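Local atomic coordinates of intracellular exo-alpha-(1->5)-L-arabinofuranosidase (Bifidobacterium longum, PDB entry 2Y2W), a protein that hydrolyses terminal non-reducing alpha-L-arabinofuranosyl bonds in arabinans and arabinoxylan, serving plant cell-wall breakdown as a retaining-type family 51 glycoside hydrolase. Residues 56-60 / 397-403; 61-65 / 392-396. One frame throughout, in Å; residues are numbered along the deposited sequence.

Interaction 1 (56-60 / 397-403); sequences VADVP and KHCDRVR
Arg-403, Pro-60 and Val-56 give up the most surface here. Val-56 is helical in phi/psi (-72/-57), but Ala-57 to Pro-60 run extended, past the turn that leads from Lys-397 into the strand starting at Val-402, closed by Val-402 N to His-398 O at 3.0 Å. Ala-57 faces Asp-400 and Pro-60 faces Arg-403 (CA to CA 5.0 and 5.7 Å). Arg-403, with chi1 to chi3 all m, curls back and its NH1 donates to Asp-58 O at 2.7 Å and to Cys-399 O at 3.0 Å, tying the two backbones together. A long salt bridge adds to this, Arg-403 NH2 to OD2 of Asp-58 (chi1 p) at 3.3 Å. Pro-60 lies over one guanidinium face, its CB 3.5 Å from Arg-403 NH2, and its CD meets Cys-399 SG at 3.8 Å. Val-56 (chi1 t) lays CG1 3.3 Å from Lys-397 O and 3.5 Å from Asp-400 OD1. The contact lies where the last helix-to-strand turn of the (beta/alpha)8 barrel meets the chain entering it: Val-56 and Ala-57 make backbone hydrogen bonds to Ala-445 of strand 444-456, and Val-59 to Gly-443 just before it, while Val-402 packs against helix 307-327 and strand 335-341.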
ATOM      1  N   VAL D  56     -43.163  -0.788  11.165  1.00 49.70           N
ATOM      2  CA  VAL D  56     -41.831  -0.305  10.816  1.00 48.43           C
ATOM      3  C   VAL D  56     -41.266  -1.179   9.689  1.00 47.49           C
ATOM      4  O   VAL D  56     -40.920  -0.674   8.617  1.00 47.39           O
ATOM      5  CB  VAL D  56     -40.876  -0.306  12.042  1.00 48.49           C
ATOM      6  CG1 VAL D  56     -39.515   0.267  11.671  1.00 48.48           C
ATOM      7  CG2 VAL D  56     -41.482   0.479  13.204  1.00 48.34           C
ATOM      8  N   ALA D  57     -41.203  -2.488   9.942  1.00 46.24           N
ATOM      9  CA  ALA D  57     -40.649  -3.469   9.006  1.00 45.00           C
ATOM     10  C   ALA D  57     -40.847  -4.889   9.526  1.00 44.11           C
ATOM     11  O   ALA D  57     -41.215  -5.089  10.686  1.00 44.02           O
ATOM     12  CB  ALA D  57     -39.168  -3.212   8.789  1.00 45.02           C
ATOM     13  N   ASP D  58     -40.607  -5.871   8.659  1.00 42.96           N
ATOM     14  CA  ASP D  58     -40.469  -7.259   9.086  1.00 41.79           C
ATOM     15  C   ASP D  58     -39.154  -7.388   9.847  1.00 40.89           C
ATOM     16  O   ASP D  58     -38.125  -6.870   9.405  1.00 40.82           O
ATOM     17  CB  ASP D  58     -40.487  -8.208   7.882  1.00 41.86           C
ATOM     18  CG  ASP D  58     -39.320  -7.976   6.929  1.00 42.02           C
ATOM     19  OD1 ASP D  58     -39.105  -6.818   6.511  1.00 41.80           O
ATOM     20  OD2 ASP D  58     -38.619  -8.957   6.598  1.00 42.33           O
ATOM     21  N   VAL D  59     -39.188  -8.055  10.997  1.00 39.65           N
ATOM     22  CA  VAL D  59     -37.996  -8.170  11.836  1.00 38.53           C
ATOM     23  C   VAL D  59     -36.940  -9.083  11.199  1.00 37.65           C
ATOM     24  O   VAL D  59     -37.205 -10.264  10.953  1.00 37.62           O
ATOM     25  CB  VAL D  59     -38.331  -8.606  13.295  1.00 38.60           C
ATOM     26  CG1 VAL D  59     -39.233  -9.833  13.314  1.00 38.86           C
ATOM     27  CG2 VAL D  59     -37.054  -8.849  14.100  1.00 38.43           C
ATOM     28  N   PRO D  60     -35.744  -8.526  10.915  1.00 36.69           N
ATOM     29  CA  PRO D  60     -34.647  -9.326  10.374  1.00 35.82           C
ATOM     30  C   PRO D  60     -34.061 -10.257  11.436  1.00 34.82           C
ATOM     31  O   PRO D  60     -33.851  -9.833  12.570  1.00 34.80           O
ATOM     32  CB  PRO D  60     -33.618  -8.273   9.948  1.00 35.88           C
ATOM     33  CG  PRO D  60     -33.892  -7.098  10.815  1.00 36.23           C
ATOM     34  CD  PRO D  60     -35.362  -7.112  11.104  1.00 36.55           C
ATOM     35  N   LYS D 397     -37.373  -0.815  16.853  1.00 32.61           N
ATOM     36  CA  LYS D 397     -38.129   0.354  16.388  1.00 32.76           C
ATOM     37  C   LYS D 397     -37.559   0.951  15.102  1.00 32.65           C
ATOM     38  O   LYS D 397     -38.241   1.710  14.411  1.00 32.64           O
ATOM     39  CB  LYS D 397     -38.217   1.422  17.482  1.00 32.89           C
ATOM     40  CG  LYS D 397     -39.483   1.338  18.329  1.00 33.38           C
ATOM     41  CD  LYS D 397     -39.325   2.005  19.698  1.00 34.11           C
ATOM     42  CE  LYS D 397     -39.736   3.473  19.687  1.00 34.69           C
ATOM     43  NZ  LYS D 397     -38.743   4.346  18.998  1.00 35.42           N
ATOM     44  N   HIS D 398     -36.315   0.601  14.788  1.00 32.62           N
ATOM     45  CA  HIS D 398     -35.659   1.082  13.572  1.00 32.64           C
ATOM     46  C   HIS D 398     -35.077  -0.056  12.728  1.00 32.48           C
ATOM     47  O   HIS D 398     -34.103   0.139  11.997  1.00 32.38           O
ATOM     48  CB  HIS D 398     -34.577   2.114  13.916  1.00 32.67           C
ATOM     49  CG  HIS D 398     -35.112   3.364  14.543  1.00 32.97           C
ATOM     50  ND1 HIS D 398     -35.675   4.384  13.807  1.00 33.49           N
ATOM     51  CD2 HIS D 398     -35.175   3.756  15.838  1.00 33.24           C
ATOM     52  CE1 HIS D 398     -36.061   5.351  14.621  1.00 33.47           C
ATOM     53  NE2 HIS D 398     -35.768   4.995  15.859  1.00 33.53           N
ATOM     54  N   CYS D 399     -35.688  -1.236  12.812  1.00 32.43           N
ATOM     55  CA  CYS D 399     -35.208  -2.396  12.060  1.00 32.43           C
ATOM     56  C   CYS D 399     -35.617  -2.358  10.583  1.00 32.31           C
ATOM     57  O   CYS D 399     -35.496  -3.351   9.870  1.00 32.45           O
ATOM     58  CB  CYS D 399     -35.623  -3.712  12.735  1.00 32.49           C
ATOM     59  SG  CYS D 399     -37.340  -4.224  12.508  1.00 32.91           S
ATOM     60  N   ASP D 400     -36.090  -1.200  10.136  1.00 32.21           N
ATOM     61  CA  ASP D 400     -36.377  -0.962   8.727  1.00 32.07           C
ATOM     62  C   ASP D 400     -35.104  -0.575   7.990  1.00 31.90           C
ATOM     63  O   ASP D 400     -34.971  -0.822   6.790  1.00 32.03           O
ATOM     64  CB  ASP D 400     -37.443   0.133   8.561  1.00 32.13           C
ATOM     65  CG  ASP D 400     -37.038   1.464   9.196  1.00 32.66           C
ATOM     66  OD1 ASP D 400     -36.537   1.467  10.342  1.00 32.83           O
ATOM     67  OD2 ASP D 400     -37.236   2.515   8.548  1.00 33.48           O
ATOM     68  N   ARG D 401     -34.176   0.039   8.718  1.00 31.60           N
ATOM     69  CA  ARG D 401     -32.904   0.462   8.154  1.00 31.22           C
ATOM     70  C   ARG D 401     -31.744  -0.295   8.792  1.00 30.90           C
ATOM     71  O   ARG D 401     -30.702  -0.486   8.164  1.00 30.97           O
ATOM     72  CB  ARG D 401     -32.722   1.972   8.308  1.00 31.31           C
ATOM     73  CG  ARG D 401     -31.705   2.580   7.353  1.00 31.43           C
ATOM     74  CD  ARG D 401     -32.171   2.494   5.904  1.00 31.89           C
ATOM     75  NE  ARG D 401     -31.117   2.878   4.966  1.00 32.26           N
ATOM     76  CZ  ARG D 401     -30.845   4.131   4.608  1.00 32.53           C
ATOM     77  NH1 ARG D 401     -31.545   5.146   5.108  1.00 32.38           N
ATOM     78  NH2 ARG D 401     -29.867   4.372   3.746  1.00 32.49           N
ATOM     79  N   VAL D 402     -31.932  -0.720  10.039  1.00 30.42           N
ATOM     80  CA  VAL D 402     -30.962  -1.571  10.720  1.00 29.94           C
ATOM     81  C   VAL D 402     -31.377  -3.030  10.531  1.00 29.73           C
ATOM     82  O   VAL D 402     -32.204  -3.561  11.276  1.00 29.70           O
ATOM     83  CB  VAL D 402     -30.828  -1.219  12.224  1.00 29.93           C
ATOM     84  CG1 VAL D 402     -29.804  -2.125  12.904  1.00 29.73           C
ATOM     85  CG2 VAL D 402     -30.440   0.243  12.400  1.00 29.74           C
ATOM     86  N   ARG D 403     -30.803  -3.667   9.518  1.00 29.38           N
ATOM     87  CA  ARG D 403     -31.157  -5.042   9.177  1.00 29.01           C
ATOM     88  C   ARG D 403     -30.200  -6.065   9.796  1.00 28.72           C
ATOM     89  O   ARG D 403     -30.364  -7.271   9.610  1.00 28.72           O
ATOM     90  CB  ARG D 403     -31.239  -5.211   7.655  1.00 29.09           C
ATOM     91  CG  ARG D 403     -32.230  -4.272   6.955  1.00 29.03           C
ATOM     92  CD  ARG D 403     -33.681  -4.505   7.374  1.00 29.41           C
ATOM     93  NE  ARG D 403     -34.123  -5.880   7.142  1.00 29.74           N
ATOM     94  CZ  ARG D 403     -35.348  -6.332   7.393  1.00 29.52           C
ATOM     95  NH1 ARG D 403     -36.278  -5.523   7.883  1.00 29.55           N
ATOM     96  NH2 ARG D 403     -35.645  -7.601   7.149  1.00 29.29           N
TER
HETATM   97  O   HOH W   1     -40.581   2.308   8.963  1.00 20.47           O

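Interaction 2 (61-65 / 392-396); sequences PRLFG and MITLL
In this (beta/alpha)8 barrel, the turn leading into the first strand packs against the last turns of helix 382-397, which precedes the eighth strand. Pro-61 to Leu-63 coil like a helix, though only weak bonds hold them: Phe-64 N to Pro-61 O (3.4 Å) and Gly-65 N to Arg-62 O (3.3 Å). Residues 392-396 are regular helix, Leu-396 N reaching Met-392 O at 2.9 Å. The backbones stay well apart, Leu-63 CA to Leu-395 CA being 7.8 Å, so side chains fill the gap and no hydrogen bond crosses it.

Leu-63 points straight at the helix. With chi1 at -152° and chi2 at 70°, it brings CD2 to 3.7 Å from Leu-396 CD2 and 4.2 Å from Leu-395 CB. Leu-395 and Leu-396 share one conformation, chi1 m and chi2 t; Leu-395 has its CA-to-CB bond toward the turn, whereas that of Leu-396 leaves sideways and the end of the side chain swings in. Phe-64 (chi1 m, chi2 -69°) likewise starts sideways and then carries its ring to the helix, where CZ lies 4.3 Å from Leu-396 CD2. Met-392 is t, p, p, a bent shape that turns its sulfur to the ring in an oblique Met-aromatic contact. Helix 431-440 closes over this pair, Ala-437 touching both, while Val-402 of the eighth strand packs on Leu-63 and Leu-395. The result is a wholly buried apolar joint, in which Met-392 SD comes to 3.7 Å from Phe-64 CE1.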
ATOM      1  N   PRO D  61     -33.827 -11.533  11.081  1.00 33.99           N
ATOM      2  CA  PRO D  61     -33.189 -12.477  12.001  1.00 33.28           C
ATOM      3  C   PRO D  61     -31.752 -12.110  12.385  1.00 32.57           C
ATOM      4  O   PRO D  61     -31.265 -12.568  13.419  1.00 32.34           O
ATOM      5  CB  PRO D  61     -33.206 -13.791  11.215  1.00 33.25           C
ATOM      6  CG  PRO D  61     -34.357 -13.655  10.296  1.00 33.58           C
ATOM      7  CD  PRO D  61     -34.372 -12.216   9.893  1.00 33.92           C
ATOM      8  N   ARG D  62     -31.091 -11.291  11.565  1.00 31.82           N
ATOM      9  CA  ARG D  62     -29.702 -10.886  11.810  1.00 31.09           C
ATOM     10  C   ARG D  62     -29.563  -9.838  12.910  1.00 30.46           C
ATOM     11  O   ARG D  62     -28.454  -9.561  13.376  1.00 30.31           O
ATOM     12  CB  ARG D  62     -29.045 -10.373  10.527  1.00 31.23           C
ATOM     13  CG  ARG D  62     -28.619 -11.458   9.560  1.00 31.52           C
ATOM     14  CD  ARG D  62     -27.485 -10.962   8.689  1.00 32.48           C
ATOM     15  NE  ARG D  62     -27.173 -11.892   7.609  1.00 33.18           N
ATOM     16  CZ  ARG D  62     -27.384 -11.647   6.319  1.00 33.76           C
ATOM     17  NH1 ARG D  62     -27.906 -10.489   5.925  1.00 33.90           N
ATOM     18  NH2 ARG D  62     -27.063 -12.564   5.420  1.00 34.05           N
ATOM     19  N   LEU D  63     -30.691  -9.261  13.319  1.00 29.64           N
ATOM     20  CA  LEU D  63     -30.717  -8.299  14.414  1.00 29.01           C
ATOM     21  C   LEU D  63     -30.303  -8.940  15.741  1.00 28.56           C
ATOM     22  O   LEU D  63     -29.858  -8.248  16.661  1.00 28.42           O
ATOM     23  CB  LEU D  63     -32.107  -7.669  14.536  1.00 29.04           C
ATOM     24  CG  LEU D  63     -32.191  -6.254  15.113  1.00 28.87           C
ATOM     25  CD1 LEU D  63     -31.622  -5.240  14.136  1.00 28.91           C
ATOM     26  CD2 LEU D  63     -33.626  -5.903  15.457  1.00 28.62           C
ATOM     27  N   PHE D  64     -30.447 -10.260  15.829  1.00 28.01           N
ATOM     28  CA  PHE D  64     -30.077 -11.001  17.030  1.00 27.63           C
ATOM     29  C   PHE D  64     -28.749 -11.736  16.863  1.00 27.35           C
ATOM     30  O   PHE D  64     -28.585 -12.870  17.315  1.00 27.39           O
ATOM     31  CB  PHE D  64     -31.205 -11.950  17.443  1.00 27.70           C
ATOM     32  CG  PHE D  64     -32.546 -11.277  17.555  1.00 28.02           C
ATOM     33  CD1 PHE D  64     -32.797 -10.355  18.570  1.00 28.17           C
ATOM     34  CD2 PHE D  64     -33.552 -11.551  16.636  1.00 27.99           C
ATOM     35  CE1 PHE D  64     -34.027  -9.724  18.671  1.00 28.41           C
ATOM     36  CE2 PHE D  64     -34.789 -10.924  16.728  1.00 28.72           C
ATOM     37  CZ  PHE D  64     -35.027 -10.007  17.747  1.00 28.84           C
ATOM     38  N   GLY D  65     -27.798 -11.072  16.214  1.00 26.97           N
ATOM     39  CA  GLY D  65     -26.462 -11.619  16.040  1.00 26.59           C
ATOM     40  C   GLY D  65     -25.529 -11.251  17.177  1.00 26.40           C
ATOM     41  O   GLY D  65     -25.818 -10.346  17.962  1.00 26.30           O
ATOM     42  N   MET D 392     -32.158  -2.729  22.455  1.00 33.36           N
ATOM     43  CA  MET D 392     -32.834  -3.700  21.596  1.00 33.57           C
ATOM     44  C   MET D 392     -34.180  -3.170  21.090  1.00 33.65           C
ATOM     45  O   MET D 392     -34.538  -3.389  19.931  1.00 33.76           O
ATOM     46  CB  MET D 392     -33.017  -5.033  22.333  1.00 33.58           C
ATOM     47  CG  MET D 392     -33.672  -6.141  21.503  1.00 33.72           C
ATOM     48  SD  MET D 392     -32.872  -6.458  19.909  1.00 33.97           S
ATOM     49  CE  MET D 392     -31.343  -7.233  20.436  1.00 33.61           C
ATOM     50  N   ILE D 393     -34.910  -2.478  21.968  1.00 33.68           N
ATOM     51  CA  ILE D 393     -36.176  -1.824  21.611  1.00 33.61           C
ATOM     52  C   ILE D 393     -35.972  -0.774  20.513  1.00 33.64           C
ATOM     53  O   ILE D 393     -36.730  -0.736  19.540  1.00 33.67           O
ATOM     54  CB  ILE D 393     -36.870  -1.203  22.861  1.00 33.64           C
ATOM     55  CG1 ILE D 393     -37.467  -2.309  23.743  1.00 33.56           C
ATOM     56  CG2 ILE D 393     -37.941  -0.178  22.460  1.00 33.47           C
ATOM     57  CD1 ILE D 393     -37.874  -1.863  25.139  1.00 33.39           C
ATOM     58  N   THR D 394     -34.940   0.059  20.665  1.00 33.54           N
ATOM     59  CA  THR D 394     -34.604   1.073  19.658  1.00 33.51           C
ATOM     60  C   THR D 394     -34.204   0.418  18.336  1.00 33.33           C
ATOM     61  O   THR D 394     -34.554   0.911  17.258  1.00 33.35           O
ATOM     62  CB  THR D 394     -33.485   2.027  20.147  1.00 33.60           C
ATOM     63  OG1 THR D 394     -33.895   2.656  21.366  1.00 34.09           O
ATOM     64  CG2 THR D 394     -33.188   3.113  19.113  1.00 33.52           C
ATOM     65  N   LEU D 395     -33.479  -0.696  18.431  1.00 33.06           N
ATOM     66  CA  LEU D 395     -33.077  -1.463  17.255  1.00 32.78           C
ATOM     67  C   LEU D 395     -34.296  -2.021  16.527  1.00 32.68           C
ATOM     68  O   LEU D 395     -34.379  -1.945  15.300  1.00 32.74           O
ATOM     69  CB  LEU D 395     -32.111  -2.592  17.638  1.00 32.74           C
ATOM     70  CG  LEU D 395     -30.659  -2.234  17.981  1.00 32.41           C
ATOM     71  CD1 LEU D 395     -29.975  -3.409  18.661  1.00 32.15           C
ATOM     72  CD2 LEU D 395     -29.872  -1.794  16.749  1.00 32.04           C
ATOM     73  N   LEU D 396     -35.240  -2.565  17.293  1.00 32.49           N
ATOM     74  CA  LEU D 396     -36.491  -3.087  16.744  1.00 32.36           C
ATOM     75  C   LEU D 396     -37.382  -1.972  16.191  1.00 32.44           C
ATOM     76  O   LEU D 396     -38.048  -2.155  15.171  1.00 32.32           O
ATOM     77  CB  LEU D 396     -37.243  -3.916  17.791  1.00 32.20           C
ATOM     78  CG  LEU D 396     -36.709  -5.323  18.088  1.00 31.96           C
ATOM     79  CD1 LEU D 396     -37.259  -5.852  19.402  1.00 31.68           C
ATOM     80  CD2 LEU D 396     -37.032  -6.285  16.956  1.00 31.89           C
TER

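The two contacts are neighbours, their centres about 8 Å apart, and form one continuous seam. Residues 56-60 run directly into 61-65, and 392-396 into 397-403, so interaction 2 is nested inside the chain loop closed by interaction 1. Side chains bridge them: Val-59 CG2 lies 3.8 Å from Leu-396 CD2, and Val-402 CG1 3.9 Å from Leu-395 CD2. Interaction 1 is the more polar, partly exposed end; interaction 2 is buried and apolar. Together they bring the approach to strand 65-67 against helix 382-397 and strand 402-408, where the first and eighth strands close the barrel carrying the nucleophile Glu-340, assigned by similarity.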